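Local coordinates for uncharacterized protein (Thermotoga maritima, PDB 1VMJ) that is of unknown function but belongs to the UPF0047 (YjbQ) family and may act as a thiamin phosphate synthase, at residues A[54-59]-A[141-146]; A[60-65]-A[131-136]. One frame throughout, in Å; residues are numbered along the deposited sequence.

Contact 1 (A[54-59]-A[141-146]); sequences NAMHIT and PKRVLV. With SO4 (sulfate ion), chain C.
N54 and L145 face each other as an antiparallel hydrogen-bonded pair where strand 49-55 runs out beside strand 142-150, neighbours in the five-stranded antiparallel sheet of this UPF0047 protein. N54 N gives to L145 O at 3.0 Å, L145 N returns a bond to N54 O, and A55 with V144 forms the next, non-hydrogen-bonded pair. M56 N still reaches R143 O at 2.9 Å, after which 56-59 leaves the strand as a loop. The small A55 suits its place because its CB packs closely on A60 O, on the face shared with V144. N54 ND2 donates to A55 O at 3.0 Å from above the carbonyl plane, and OD1 lies alongside L145 CB. M56, with SD anti to CA (chi2 -171°), lays SD against L145 CB at 3.8 Å, a flexible apolar chain packing beside the leucine. Further on, the methylenes of K142 cover one face of the H57 imidazole, with CG 4.0 Å from the ring centroid and almost on its normal. H57 ND1 donates outward, near the ring plane, to O1 of a sulfate, probably from the crystallisation liquor, in a nearly straight bond (178°). I58 N and T59 OG1 also hold this sulfate, as does R140, consistent with a site able to hold an anion, formed by this loop and R140. The K142 ammonium has its salt bridge with E135, while R143 pairs with E19. Crossing T59 at about a right angle, K142 also donates from NZ to T59 OG1 at 2.8 Å.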
loop_
_atom_site.group_PDB
_atom_site.type_symbol
_atom_site.label_atom_id
_atom_site.label_comp_id
_atom_site.label_asym_id
_atom_site.label_seq_id
_atom_site.Cartn_x
_atom_site.Cartn_y
_atom_site.Cartn_z
ATOM N N ASN A 54 7.346 1.441 8.179
ATOM C CA ASN A 54 7.561 2.073 6.893
ATOM C C ASN A 54 9.003 2.445 6.648
ATOM O O ASN A 54 9.741 2.741 7.564
ATOM C CB ASN A 54 6.639 3.277 6.698
ATOM C CG ASN A 54 7.004 4.469 7.581
ATOM O OD1 ASN A 54 6.445 4.629 8.670
ATOM N ND2 ASN A 54 7.921 5.339 7.109
ATOM N N ALA A 55 9.375 2.432 5.360
ATOM C CA ALA A 55 10.647 2.982 4.931
ATOM C C ALA A 55 10.570 4.498 5.092
ATOM O O ALA A 55 9.629 5.117 4.613
ATOM C CB ALA A 55 10.900 2.608 3.513
ATOM N N MET A 56 11.577 5.083 5.739
ATOM C CA MET A 56 11.645 6.531 5.916
ATOM C C MET A 56 12.330 7.198 4.738
ATOM O O MET A 56 12.369 8.417 4.653
ATOM C CB MET A 56 12.378 6.874 7.195
ATOM C CG MET A 56 11.719 6.285 8.405
ATOM S SD MET A 56 12.414 6.867 9.973
ATOM C CE MET A 56 11.589 8.430 10.200
ATOM N N HIS A 57 12.869 6.390 3.844
ATOM C CA HIS A 57 13.525 6.862 2.619
ATOM C C HIS A 57 12.671 6.486 1.439
ATOM O O HIS A 57 11.955 5.489 1.454
ATOM C CB HIS A 57 14.933 6.276 2.548
ATOM C CG HIS A 57 15.807 6.791 3.636
ATOM N ND1 HIS A 57 16.704 7.822 3.465
ATOM C CD2 HIS A 57 15.855 6.455 4.943
ATOM C CE1 HIS A 57 17.265 8.096 4.637
ATOM N NE2 HIS A 57 16.765 7.280 5.545
ATOM N N ILE A 58 12.744 7.306 0.403
ATOM C CA ILE A 58 11.818 7.227 -0.723
ATOM C C ILE A 58 12.343 6.353 -1.859
ATOM O O ILE A 58 11.758 6.327 -2.954
ATOM C CB ILE A 58 11.411 8.660 -1.190
ATOM C CG1 ILE A 58 12.649 9.465 -1.587
ATOM C CG2 ILE A 58 10.628 9.380 -0.088
ATOM C CD1 ILE A 58 12.347 10.825 -2.170
ATOM N N THR A 59 13.423 5.624 -1.565
ATOM C CA THR A 59 14.057 4.673 -2.457
ATOM C C THR A 59 14.149 3.276 -1.839
ATOM O O THR A 59 14.977 2.453 -2.254
ATOM C CB THR A 59 15.465 5.137 -2.804
ATOM O OG1 THR A 59 16.171 5.429 -1.599
ATOM C CG2 THR A 59 15.399 6.366 -3.669
ATOM N N PRO A 141 23.480 4.791 5.204
ATOM C CA PRO A 141 22.598 4.537 6.339
ATOM C C PRO A 141 21.170 4.992 6.067
ATOM O O PRO A 141 20.926 6.155 5.730
ATOM C CB PRO A 141 23.222 5.373 7.466
ATOM C CG PRO A 141 23.885 6.506 6.746
ATOM C CD PRO A 141 24.427 5.890 5.485
ATOM N N LYS A 142 20.237 4.050 6.175
ATOM C CA LYS A 142 18.847 4.320 5.896
ATOM C C LYS A 142 17.993 3.720 6.980
ATOM O O LYS A 142 18.428 2.864 7.758
ATOM C CB LYS A 142 18.482 3.788 4.514
ATOM C CG LYS A 142 19.255 4.559 3.451
ATOM C CD LYS A 142 19.108 4.003 2.071
ATOM C CE LYS A 142 17.777 4.384 1.435
ATOM N NZ LYS A 142 17.757 3.804 0.030
ATOM N N ARG A 143 16.763 4.202 7.053
ATOM C CA ARG A 143 15.947 3.987 8.222
ATOM C C ARG A 143 14.575 3.467 7.890
ATOM O O ARG A 143 13.986 3.830 6.884
ATOM C CB ARG A 143 15.800 5.284 8.995
ATOM C CG ARG A 143 17.079 6.014 9.219
ATOM C CD ARG A 143 16.805 7.275 9.944
ATOM N NE ARG A 143 17.992 8.119 9.970
ATOM C CZ ARG A 143 18.226 9.018 10.908
ATOM N NH1 ARG A 143 17.376 9.169 11.930
ATOM N NH2 ARG A 143 19.314 9.769 10.823
ATOM N N VAL A 144 14.090 2.631 8.804
ATOM C CA VAL A 144 12.726 2.150 8.864
ATOM C C VAL A 144 12.125 2.591 10.183
ATOM O O VAL A 144 12.786 2.548 11.222
ATOM C CB VAL A 144 12.718 0.606 8.783
ATOM C CG1 VAL A 144 11.413 0.002 9.209
ATOM C CG2 VAL A 144 13.075 0.166 7.372
ATOM N N LEU A 145 10.883 3.027 10.133
ATOM C CA LEU A 145 10.156 3.440 11.322
ATOM C C LEU A 145 9.174 2.367 11.728
ATOM O O LEU A 145 8.476 1.819 10.879
ATOM C CB LEU A 145 9.418 4.768 11.095
ATOM C CG LEU A 145 8.732 5.363 12.325
ATOM C CD1 LEU A 145 9.733 5.779 13.396
ATOM C CD2 LEU A 145 7.857 6.549 11.912
ATOM N N VAL A 146 9.132 2.059 13.027
ATOM C CA VAL A 146 8.097 1.235 13.626
ATOM C C VAL A 146 7.342 2.121 14.599
ATOM O O VAL A 146 7.949 2.764 15.457
ATOM C CB VAL A 146 8.680 0.041 14.415
ATOM C CG1 VAL A 146 7.581 -0.774 15.048
ATOM C CG2 VAL A 146 9.520 -0.827 13.515
HETATM S S SO4 C . 16.177 9.005 0.107
HETATM O O1 SO4 C . 17.325 9.194 0.973
HETATM O O2 SO4 C . 16.153 9.972 -0.974
HETATM O O3 SO4 C . 14.927 9.195 0.869
HETATM O O4 SO4 C . 16.251 7.655 -0.377
HETATM O O HOH W 1 14.530 3.379 4.187
#

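Contact 2 (A[60-65]-A[131-136]); sequences ASVFIN and VFYGEF
Two neighbouring strands of the three-stranded antiparallel sheet, 60-65 at its edge within the chain and 130-135 at its centre, meet here with their axes at 158°. S61 and G134 exchange two backbone bonds, as do F63 and F132. G134 suits its place because F63 CE1 lies on the side where a CB would stand, and a CB there would be too near it. F63 CG sits between the backbone N and the carbonyl carbon (chi1 66°), and the ring lies with one face under F132 CB, 3.8 Å from the centroid. The two phenylalanine rings are nearly parallel but slid apart, so they barely overlap. Beside S61, the F136 ring presents its edge to OG. On the other side of the sheet, V62, branched at CB, puts CG1 against V131 CG1 at 3.8 Å, and A60 is small enough to let Y133 OH come within 3.3 Å of its CB. That hydroxyl donates at 2.7 Å to OE1 of E135, the partner of K142. An alanine in place of Y133 would probably leave E135 OE1 without this donor and open a gap beside A60. Paired residues with side chains alternating between two buried faces are typical of an antiparallel β-sheet inside a protein core.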
loop_
_atom_site.group_PDB
_atom_site.type_symbol
_atom_site.label_atom_id
_atom_site.label_comp_id
_atom_site.label_asym_id
_atom_site.label_seq_id
_atom_site.Cartn_x
_atom_site.Cartn_y
_atom_site.Cartn_z
ATOM N N ALA A 60 13.286 3.013 -0.864
ATOM C CA ALA A 60 13.245 1.731 -0.205
ATOM C C ALA A 60 11.830 1.410 0.234
ATOM O O ALA A 60 10.929 2.251 0.221
ATOM C CB ALA A 60 14.182 1.732 0.965
ATOM N N SER A 61 11.624 0.144 0.576
ATOM C CA SER A 61 10.297 -0.397 0.886
ATOM C C SER A 61 10.274 -1.163 2.173
ATOM O O SER A 61 11.286 -1.697 2.593
ATOM C CB SER A 61 9.861 -1.383 -0.209
ATOM O OG SER A 61 9.666 -0.712 -1.436
ATOM N N VAL A 62 9.086 -1.254 2.765
ATOM C CA VAL A 62 8.768 -2.299 3.737
ATOM C C VAL A 62 7.546 -3.056 3.210
ATOM O O VAL A 62 6.563 -2.459 2.801
ATOM C CB VAL A 62 8.504 -1.751 5.118
ATOM C CG1 VAL A 62 8.052 -2.847 6.050
ATOM C CG2 VAL A 62 9.755 -1.090 5.674
ATOM N N PHE A 63 7.647 -4.376 3.136
ATOM C CA PHE A 63 6.604 -5.211 2.544
ATOM C C PHE A 63 6.616 -6.552 3.234
ATOM O O PHE A 63 7.551 -6.887 3.979
ATOM C CB PHE A 63 6.787 -5.365 1.029
ATOM C CG PHE A 63 8.039 -6.144 0.638
ATOM C CD1 PHE A 63 9.276 -5.527 0.523
ATOM C CD2 PHE A 63 7.972 -7.500 0.409
ATOM C CE1 PHE A 63 10.429 -6.258 0.215
ATOM C CE2 PHE A 63 9.093 -8.217 0.051
ATOM C CZ PHE A 63 10.327 -7.596 -0.029
ATOM N N ILE A 64 5.532 -7.286 3.007
ATOM C CA ILE A 64 5.370 -8.632 3.527
ATOM C C ILE A 64 5.299 -9.630 2.383
ATOM O O ILE A 64 4.485 -9.483 1.462
ATOM C CB ILE A 64 4.130 -8.765 4.424
ATOM C CG1 ILE A 64 4.433 -8.125 5.790
ATOM C CG2 ILE A 64 3.750 -10.216 4.634
ATOM C CD1 ILE A 64 3.259 -7.799 6.638
ATOM N N ASN A 65 6.136 -10.666 2.447
ATOM C CA ASN A 65 6.014 -11.764 1.504
ATOM C C ASN A 65 6.809 -12.958 2.004
ATOM O O ASN A 65 7.069 -13.043 3.170
ATOM C CB ASN A 65 6.370 -11.315 0.072
ATOM C CG ASN A 65 5.476 -12.002 -0.958
ATOM O OD1 ASN A 65 5.632 -13.205 -1.191
ATOM N ND2 ASN A 65 4.455 -11.293 -1.458
ATOM N N VAL A 131 8.125 -10.020 7.265
ATOM C CA VAL A 131 8.293 -8.605 6.955
ATOM C C VAL A 131 9.734 -8.359 6.511
ATOM O O VAL A 131 10.690 -8.813 7.130
ATOM C CB VAL A 131 8.018 -7.712 8.177
ATOM C CG1 VAL A 131 7.967 -6.241 7.744
ATOM C CG2 VAL A 131 6.712 -8.096 8.876
ATOM N N PHE A 132 9.842 -7.633 5.399
ATOM C CA PHE A 132 11.112 -7.288 4.760
ATOM C C PHE A 132 11.330 -5.809 4.615
ATOM O O PHE A 132 10.391 -5.035 4.339
ATOM C CB PHE A 132 11.179 -7.915 3.360
ATOM C CG PHE A 132 11.322 -9.385 3.407
ATOM C CD1 PHE A 132 10.197 -10.213 3.427
ATOM C CD2 PHE A 132 12.568 -9.955 3.506
ATOM C CE1 PHE A 132 10.332 -11.585 3.528
ATOM C CE2 PHE A 132 12.694 -11.338 3.626
ATOM C CZ PHE A 132 11.558 -12.130 3.639
ATOM N N TYR A 133 12.593 -5.438 4.784
ATOM C CA TYR A 133 13.114 -4.178 4.289
ATOM C C TYR A 133 13.625 -4.463 2.894
ATOM O O TYR A 133 14.453 -5.356 2.691
ATOM C CB TYR A 133 14.267 -3.661 5.168
ATOM C CG TYR A 133 14.843 -2.348 4.700
ATOM C CD1 TYR A 133 14.028 -1.240 4.539
ATOM C CD2 TYR A 133 16.198 -2.228 4.376
ATOM C CE1 TYR A 133 14.545 -0.029 4.106
ATOM C CE2 TYR A 133 16.733 -1.010 3.953
ATOM C CZ TYR A 133 15.886 0.074 3.808
ATOM O OH TYR A 133 16.377 1.264 3.370
ATOM N N GLY A 134 13.111 -3.711 1.928
ATOM C CA GLY A 134 13.535 -3.795 0.551
ATOM C C GLY A 134 14.369 -2.589 0.205
ATOM O O GLY A 134 13.847 -1.478 0.001
ATOM N N GLU A 135 15.672 -2.776 0.176
ATOM C CA GLU A 135 16.588 -1.711 -0.164
ATOM C C GLU A 135 16.797 -1.651 -1.670
ATOM O O GLU A 135 17.187 -2.648 -2.256
ATOM C CB GLU A 135 17.948 -1.962 0.519
ATOM C CG GLU A 135 18.975 -0.868 0.257
ATOM C CD GLU A 135 18.484 0.468 0.740
ATOM O OE1 GLU A 135 18.651 0.761 1.954
ATOM O OE2 GLU A 135 17.920 1.205 -0.092
ATOM N N PHE A 136 16.549 -0.492 -2.291
ATOM C CA PHE A 136 16.794 -0.322 -3.717
ATOM C C PHE A 136 17.891 0.685 -4.056
ATOM O O PHE A 136 18.239 0.845 -5.214
ATOM C CB PHE A 136 15.478 -0.012 -4.439
ATOM C CG PHE A 136 14.440 -1.070 -4.206
ATOM C CD1 PHE A 136 14.685 -2.360 -4.616
ATOM C CD2 PHE A 136 13.265 -0.808 -3.527
ATOM C CE1 PHE A 136 13.770 -3.364 -4.376
ATOM C CE2 PHE A 136 12.355 -1.809 -3.294
ATOM C CZ PHE A 136 12.632 -3.093 -3.723
#

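In the fold
Contacts 1 and 2 lie about 10 Å apart, centre to centre, in different antiparallel sheets: the first in the five-stranded one, the second in the three-stranded one. Along the chain the order is 54-59, 60-65, 131-136, 141-146, so the inner pair is enclosed by the outer and each contact pairs an earlier segment with a later one. The sheets touch directly, V144 CG2 packing on Y133 CD1 at 3.3 Å, and the salt bridge from K142 NZ to E135 OE2 ties one contact to the other. Helix 101-110 touches both contacts. Both also reach neighbouring subunits: I58 packs on the second subunit and N65 bonds H104 of the third, linking this core to the trimer.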